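Nsp15 (Middle East respiratory syndrome-related coronavirus, PDB 5YVD) probably cleaves viral RNA on the 3' side of uridylates, as a hexameric endoribonuclease of the coronavirus EndoU family. Local coordinates at residues A[221-233]-A[296-308]. Sequence-based numbering, arbitrary orientation.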
loop_
_atom_site.group_PDB
_atom_site.type_symbol
_atom_site.label_atom_id
_atom_site.label_comp_id
_atom_site.label_asym_id
_atom_site.label_seq_id
_atom_site.Cartn_x
_atom_site.Cartn_y
_atom_site.Cartn_z
ATOM N N LYS A 221 49.945 -19.150 -26.051
ATOM C CA LYS A 221 49.367 -20.187 -26.899
ATOM C C LYS A 221 48.577 -19.657 -28.099
ATOM O O LYS A 221 48.597 -20.268 -29.181
ATOM C CB LYS A 221 48.450 -21.072 -26.090
ATOM C CG LYS A 221 47.627 -22.038 -26.923
ATOM C CD LYS A 221 47.239 -23.271 -26.126
ATOM C CE LYS A 221 46.276 -24.136 -26.927
ATOM N NZ LYS A 221 45.921 -25.382 -26.203
ATOM N N TYR A 222 47.872 -18.539 -27.910
ATOM C CA TYR A 222 46.955 -18.017 -28.944
ATOM C C TYR A 222 47.482 -16.736 -29.606
ATOM O O TYR A 222 46.772 -16.109 -30.396
ATOM C CB TYR A 222 45.540 -17.823 -28.364
ATOM C CG TYR A 222 44.853 -19.141 -28.044
ATOM C CD1 TYR A 222 44.750 -19.597 -26.733
ATOM C CD2 TYR A 222 44.328 -19.943 -29.058
ATOM C CE1 TYR A 222 44.151 -20.814 -26.443
ATOM C CE2 TYR A 222 43.722 -21.161 -28.777
ATOM C CZ TYR A 222 43.635 -21.592 -27.471
ATOM O OH TYR A 222 43.064 -22.804 -27.169
ATOM N N GLY A 223 48.731 -16.367 -29.303
ATOM C CA GLY A 223 49.379 -15.211 -29.940
ATOM C C GLY A 223 48.791 -13.863 -29.552
ATOM O O GLY A 223 48.763 -12.942 -30.366
ATOM N N LEU A 224 48.367 -13.713 -28.298
ATOM C CA LEU A 224 47.696 -12.470 -27.888
ATOM C C LEU A 224 48.604 -11.418 -27.240
ATOM O O LEU A 224 48.137 -10.453 -26.669
ATOM C CB LEU A 224 46.502 -12.787 -26.978
ATOM C CG LEU A 224 45.424 -13.661 -27.636
ATOM C CD1 LEU A 224 44.475 -14.160 -26.553
ATOM C CD2 LEU A 224 44.657 -12.931 -28.734
ATOM N N GLU A 225 49.901 -11.588 -27.363
ATOM C CA GLU A 225 50.857 -10.641 -26.801
ATOM C C GLU A 225 50.566 -9.151 -27.080
ATOM O O GLU A 225 50.823 -8.326 -26.236
ATOM C CB GLU A 225 52.266 -11.008 -27.273
ATOM C CG GLU A 225 52.815 -12.294 -26.646
ATOM C CD GLU A 225 52.553 -13.554 -27.459
ATOM O OE1 GLU A 225 51.599 -13.594 -28.261
ATOM O OE2 GLU A 225 53.299 -14.541 -27.288
ATOM N N ASN A 226 50.015 -8.809 -28.242
ATOM C CA ASN A 226 49.758 -7.395 -28.585
ATOM C C ASN A 226 48.320 -6.899 -28.327
ATOM O O ASN A 226 47.917 -5.846 -28.846
ATOM C CB ASN A 226 50.106 -7.155 -30.063
ATOM C CG ASN A 226 51.603 -7.216 -30.348
ATOM O OD1 ASN A 226 52.448 -7.323 -29.447
ATOM N ND2 ASN A 226 51.935 -7.123 -31.623
ATOM N N TYR A 227 47.559 -7.633 -27.517
ATOM C CA TYR A 227 46.125 -7.407 -27.402
ATOM C C TYR A 227 45.619 -7.140 -25.975
ATOM O O TYR A 227 44.402 -7.186 -25.703
ATOM C CB TYR A 227 45.396 -8.595 -28.041
ATOM C CG TYR A 227 45.708 -8.712 -29.505
ATOM C CD1 TYR A 227 45.079 -7.903 -30.429
ATOM C CD2 TYR A 227 46.703 -9.580 -29.961
ATOM C CE1 TYR A 227 45.394 -7.977 -31.780
ATOM C CE2 TYR A 227 47.022 -9.672 -31.312
ATOM C CZ TYR A 227 46.360 -8.867 -32.216
ATOM O OH TYR A 227 46.653 -8.948 -33.552
ATOM N N ALA A 228 46.543 -6.855 -25.068
ATOM C CA ALA A 228 46.205 -6.443 -23.711
ATOM C C ALA A 228 45.212 -7.334 -22.972
ATOM O O ALA A 228 44.442 -6.845 -22.147
ATOM C CB ALA A 228 45.673 -5.018 -23.743
ATOM N N PHE A 229 45.229 -8.638 -23.225
ATOM C CA PHE A 229 44.255 -9.530 -22.589
ATOM C C PHE A 229 44.257 -9.407 -21.071
ATOM O O PHE A 229 43.227 -9.590 -20.423
ATOM C CB PHE A 229 44.471 -10.987 -23.011
ATOM C CG PHE A 229 43.447 -11.473 -23.972
ATOM C CD1 PHE A 229 42.745 -12.646 -23.734
ATOM C CD2 PHE A 229 43.126 -10.712 -25.098
ATOM C CE1 PHE A 229 41.756 -13.064 -24.616
ATOM C CE2 PHE A 229 42.132 -11.125 -25.977
ATOM C CZ PHE A 229 41.448 -12.302 -25.734
ATOM N N GLU A 230 45.421 -9.110 -20.511
ATOM C CA GLU A 230 45.573 -8.953 -19.074
ATOM C C GLU A 230 44.569 -7.900 -18.613
ATOM O O GLU A 230 43.720 -8.166 -17.752
ATOM C CB GLU A 230 47.032 -8.555 -18.748
ATOM C CG GLU A 230 47.781 -9.364 -17.685
ATOM C CD GLU A 230 47.596 -10.865 -17.790
ATOM O OE1 GLU A 230 48.513 -11.540 -18.289
ATOM O OE2 GLU A 230 46.530 -11.361 -17.347
ATOM N N HIS A 231 44.630 -6.732 -19.244
ATOM C CA HIS A 231 43.714 -5.623 -18.929
ATOM C C HIS A 231 42.270 -5.928 -19.355
ATOM O O HIS A 231 41.345 -5.876 -18.538
ATOM C CB HIS A 231 44.187 -4.330 -19.618
ATOM C CG HIS A 231 43.451 -3.100 -19.185
ATOM N ND1 HIS A 231 43.824 -2.353 -18.088
ATOM C CD2 HIS A 231 42.372 -2.482 -19.706
ATOM C CE1 HIS A 231 43.006 -1.326 -17.949
ATOM N NE2 HIS A 231 42.117 -1.380 -18.922
ATOM N N VAL A 232 42.094 -6.287 -20.617
ATOM C CA VAL A 232 40.773 -6.308 -21.214
ATOM C C VAL A 232 39.944 -7.499 -20.720
ATOM O O VAL A 232 38.806 -7.346 -20.282
ATOM C CB VAL A 232 40.868 -6.297 -22.765
ATOM C CG1 VAL A 232 39.493 -6.396 -23.381
ATOM C CG2 VAL A 232 41.540 -5.032 -23.267
ATOM N N VAL A 233 40.512 -8.689 -20.781
ATOM C CA VAL A 233 39.749 -9.895 -20.487
ATOM C C VAL A 233 39.946 -10.385 -19.045
ATOM O O VAL A 233 38.981 -10.519 -18.285
ATOM C CB VAL A 233 40.104 -11.003 -21.475
ATOM C CG1 VAL A 233 39.107 -12.146 -21.365
ATOM C CG2 VAL A 233 40.103 -10.436 -22.895
ATOM N N LEU A 296 34.498 -16.422 -26.986
ATOM C CA LEU A 296 35.821 -15.794 -26.864
ATOM C C LEU A 296 36.562 -15.783 -28.207
ATOM O O LEU A 296 37.231 -14.809 -28.547
ATOM C CB LEU A 296 36.657 -16.504 -25.812
ATOM C CG LEU A 296 38.139 -16.153 -25.684
ATOM C CD1 LEU A 296 38.332 -14.733 -25.180
ATOM C CD2 LEU A 296 38.799 -17.148 -24.752
ATOM N N ASP A 297 36.419 -16.861 -28.970
ATOM C CA ASP A 297 36.974 -16.921 -30.315
ATOM C C ASP A 297 36.494 -15.748 -31.169
ATOM O O ASP A 297 37.254 -15.151 -31.930
ATOM C CB ASP A 297 36.562 -18.212 -31.015
ATOM C CG ASP A 297 36.926 -19.445 -30.235
ATOM O OD1 ASP A 297 37.890 -20.109 -30.642
ATOM O OD2 ASP A 297 36.241 -19.748 -29.235
ATOM N N ASP A 298 35.223 -15.419 -31.053
ATOM C CA ASP A 298 34.690 -14.308 -31.834
ATOM C C ASP A 298 35.282 -12.945 -31.390
ATOM O O ASP A 298 35.596 -12.066 -32.220
ATOM C CB ASP A 298 33.160 -14.327 -31.756
ATOM C CG ASP A 298 32.558 -15.550 -32.450
ATOM O OD1 ASP A 298 33.187 -16.088 -33.391
ATOM O OD2 ASP A 298 31.440 -15.952 -32.079
ATOM N N PHE A 299 35.446 -12.780 -30.081
ATOM C CA PHE A 299 36.076 -11.580 -29.540
ATOM C C PHE A 299 37.521 -11.468 -30.006
ATOM O O PHE A 299 37.996 -10.384 -30.320
ATOM C CB PHE A 299 36.036 -11.628 -28.026
ATOM C CG PHE A 299 36.593 -10.404 -27.355
ATOM C CD1 PHE A 299 35.819 -9.276 -27.203
ATOM C CD2 PHE A 299 37.874 -10.407 -26.825
ATOM C CE1 PHE A 299 36.308 -8.166 -26.556
ATOM C CE2 PHE A 299 38.377 -9.300 -26.170
ATOM C CZ PHE A 299 37.588 -8.179 -26.031
ATOM N N VAL A 300 38.216 -12.595 -30.058
ATOM C CA VAL A 300 39.594 -12.599 -30.533
ATOM C C VAL A 300 39.655 -12.237 -32.038
ATOM O O VAL A 300 40.484 -11.452 -32.485
ATOM C CB VAL A 300 40.271 -13.960 -30.256
ATOM C CG1 VAL A 300 41.620 -14.041 -30.953
ATOM C CG2 VAL A 300 40.442 -14.171 -28.766
ATOM N N MET A 301 38.753 -12.805 -32.805
ATOM C CA MET A 301 38.701 -12.535 -34.227
ATOM C C MET A 301 38.594 -11.029 -34.477
ATOM O O MET A 301 39.312 -10.480 -35.302
ATOM C CB MET A 301 37.518 -13.292 -34.816
ATOM C CG MET A 301 37.470 -13.423 -36.312
ATOM S SD MET A 301 36.257 -14.716 -36.700
ATOM C CE MET A 301 34.680 -13.920 -36.337
ATOM N N ILE A 302 37.722 -10.364 -33.737
ATOM C CA ILE A 302 37.490 -8.946 -33.935
ATOM C C ILE A 302 38.746 -8.125 -33.689
ATOM O O ILE A 302 39.058 -7.197 -34.444
ATOM C CB ILE A 302 36.403 -8.443 -32.974
ATOM C CG1 ILE A 302 35.053 -8.935 -33.460
ATOM C CG2 ILE A 302 36.425 -6.909 -32.837
ATOM C CD1 ILE A 302 33.951 -8.736 -32.453
ATOM N N LEU A 303 39.445 -8.439 -32.605
ATOM C CA LEU A 303 40.652 -7.708 -32.272
ATOM C C LEU A 303 41.743 -7.860 -33.315
ATOM O O LEU A 303 42.469 -6.907 -33.596
ATOM C CB LEU A 303 41.195 -8.202 -30.947
ATOM C CG LEU A 303 40.427 -7.747 -29.735
ATOM C CD1 LEU A 303 41.175 -8.254 -28.527
ATOM C CD2 LEU A 303 40.269 -6.236 -29.710
ATOM N N LYS A 304 41.875 -9.067 -33.857
ATOM C CA LYS A 304 42.909 -9.360 -34.821
ATOM C C LYS A 304 42.570 -8.793 -36.184
ATOM O O LYS A 304 43.383 -8.867 -37.092
ATOM C CB LYS A 304 43.137 -10.868 -34.897
ATOM C CG LYS A 304 43.835 -11.423 -33.663
ATOM C CD LYS A 304 44.282 -12.861 -33.887
ATOM C CE LYS A 304 45.261 -13.332 -32.819
ATOM N NZ LYS A 304 45.480 -14.802 -32.916
ATOM N N SER A 305 41.375 -8.229 -36.322
ATOM C CA SER A 305 40.951 -7.550 -37.556
ATOM C C SER A 305 41.322 -6.083 -37.580
ATOM O O SER A 305 41.057 -5.402 -38.555
ATOM C CB SER A 305 39.427 -7.631 -37.718
ATOM O OG SER A 305 38.996 -8.975 -37.657
ATOM N N GLN A 306 41.929 -5.588 -36.514
ATOM C CA GLN A 306 41.992 -4.150 -36.305
ATOM C C GLN A 306 43.401 -3.592 -36.436
ATOM O O GLN A 306 44.387 -4.274 -36.153
ATOM C CB GLN A 306 41.424 -3.798 -34.927
ATOM C CG GLN A 306 40.321 -2.748 -34.981
ATOM C CD GLN A 306 39.047 -3.284 -35.596
ATOM O OE1 GLN A 306 38.671 -4.432 -35.353
ATOM N NE2 GLN A 306 38.372 -2.454 -36.397
ATOM N N ASP A 307 43.469 -2.330 -36.842
ATOM C CA ASP A 307 44.732 -1.619 -36.995
ATOM C C ASP A 307 45.288 -1.095 -35.647
ATOM O O ASP A 307 44.741 -0.173 -35.012
ATOM C CB ASP A 307 44.595 -0.480 -38.016
ATOM C CG ASP A 307 45.933 -0.012 -38.531
ATOM O OD1 ASP A 307 46.375 -0.545 -39.570
ATOM O OD2 ASP A 307 46.560 0.849 -37.872
ATOM N N LEU A 308 46.403 -1.696 -35.239
ATOM C CA LEU A 308 47.047 -1.365 -33.979
ATOM C C LEU A 308 47.834 -0.059 -34.123
ATOM O O LEU A 308 48.405 0.443 -33.149
ATOM C CB LEU A 308 47.952 -2.525 -33.533
ATOM C CG LEU A 308 47.274 -3.908 -33.411
ATOM C CD1 LEU A 308 48.280 -4.978 -33.002
ATOM C CD2 LEU A 308 46.103 -3.858 -32.436
HETATM O O HOH W 1 45.214 -6.500 -35.509
#
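In the EndoU endoribonuclease domain, helix 296-304 packs on the turn and helix of 221-233, with Phe-229 as a knob in a hole: its ring sits among Leu-296, Phe-299, Val-300 and Leu-303. The two helix segments lie 13.5 Å apart, axis to axis, so bulky aromatic side chains from both, Phe-229 and Phe-299, fill the space between. Phe-229 CZ meets Val-300 CG2 at 3.7 Å, while Leu-296 CD1 and Leu-303 CD1 come to the ring's edge. Within its own segment the ring is clamped, Leu-224 CD1 over the centre of one face and Val-233 CG2 over that of the other. Phe-299 answers from the second helix. With CG anti to the backbone N (chi1 -177°), its ring reaches helix 229-234, where Val-232 CG1 lies 3.7 Å from Phe-299 CZ, at the ring edge.

The type I turn from Leu-224 to Tyr-227 brings the tyrosine against the helix end. Tyr-227 CD1 lies 3.9 Å from Leu-303 CB, and a water makes weak hydrogen bonds to Tyr-227 OH and Leu-303 O. Beyond, Leu-308 extends this apolar patch to Asn-226 CB, close to strand 334-340. Around Leu-296, Met-206 of helix 205-212 and Phe-218 of helix 215-221 complete the core.

A lysine suits this exposed helix end, since its methylenes can pack while its amine stays polar: Lys-304 CG lies 3.8 Å from Tyr-227 OH, and the extended chain of Lys-304 crosses Leu-224 to hydrogen-bond from NZ to Tyr-222 O at 3.1 Å, with a C=O...N angle of 166°.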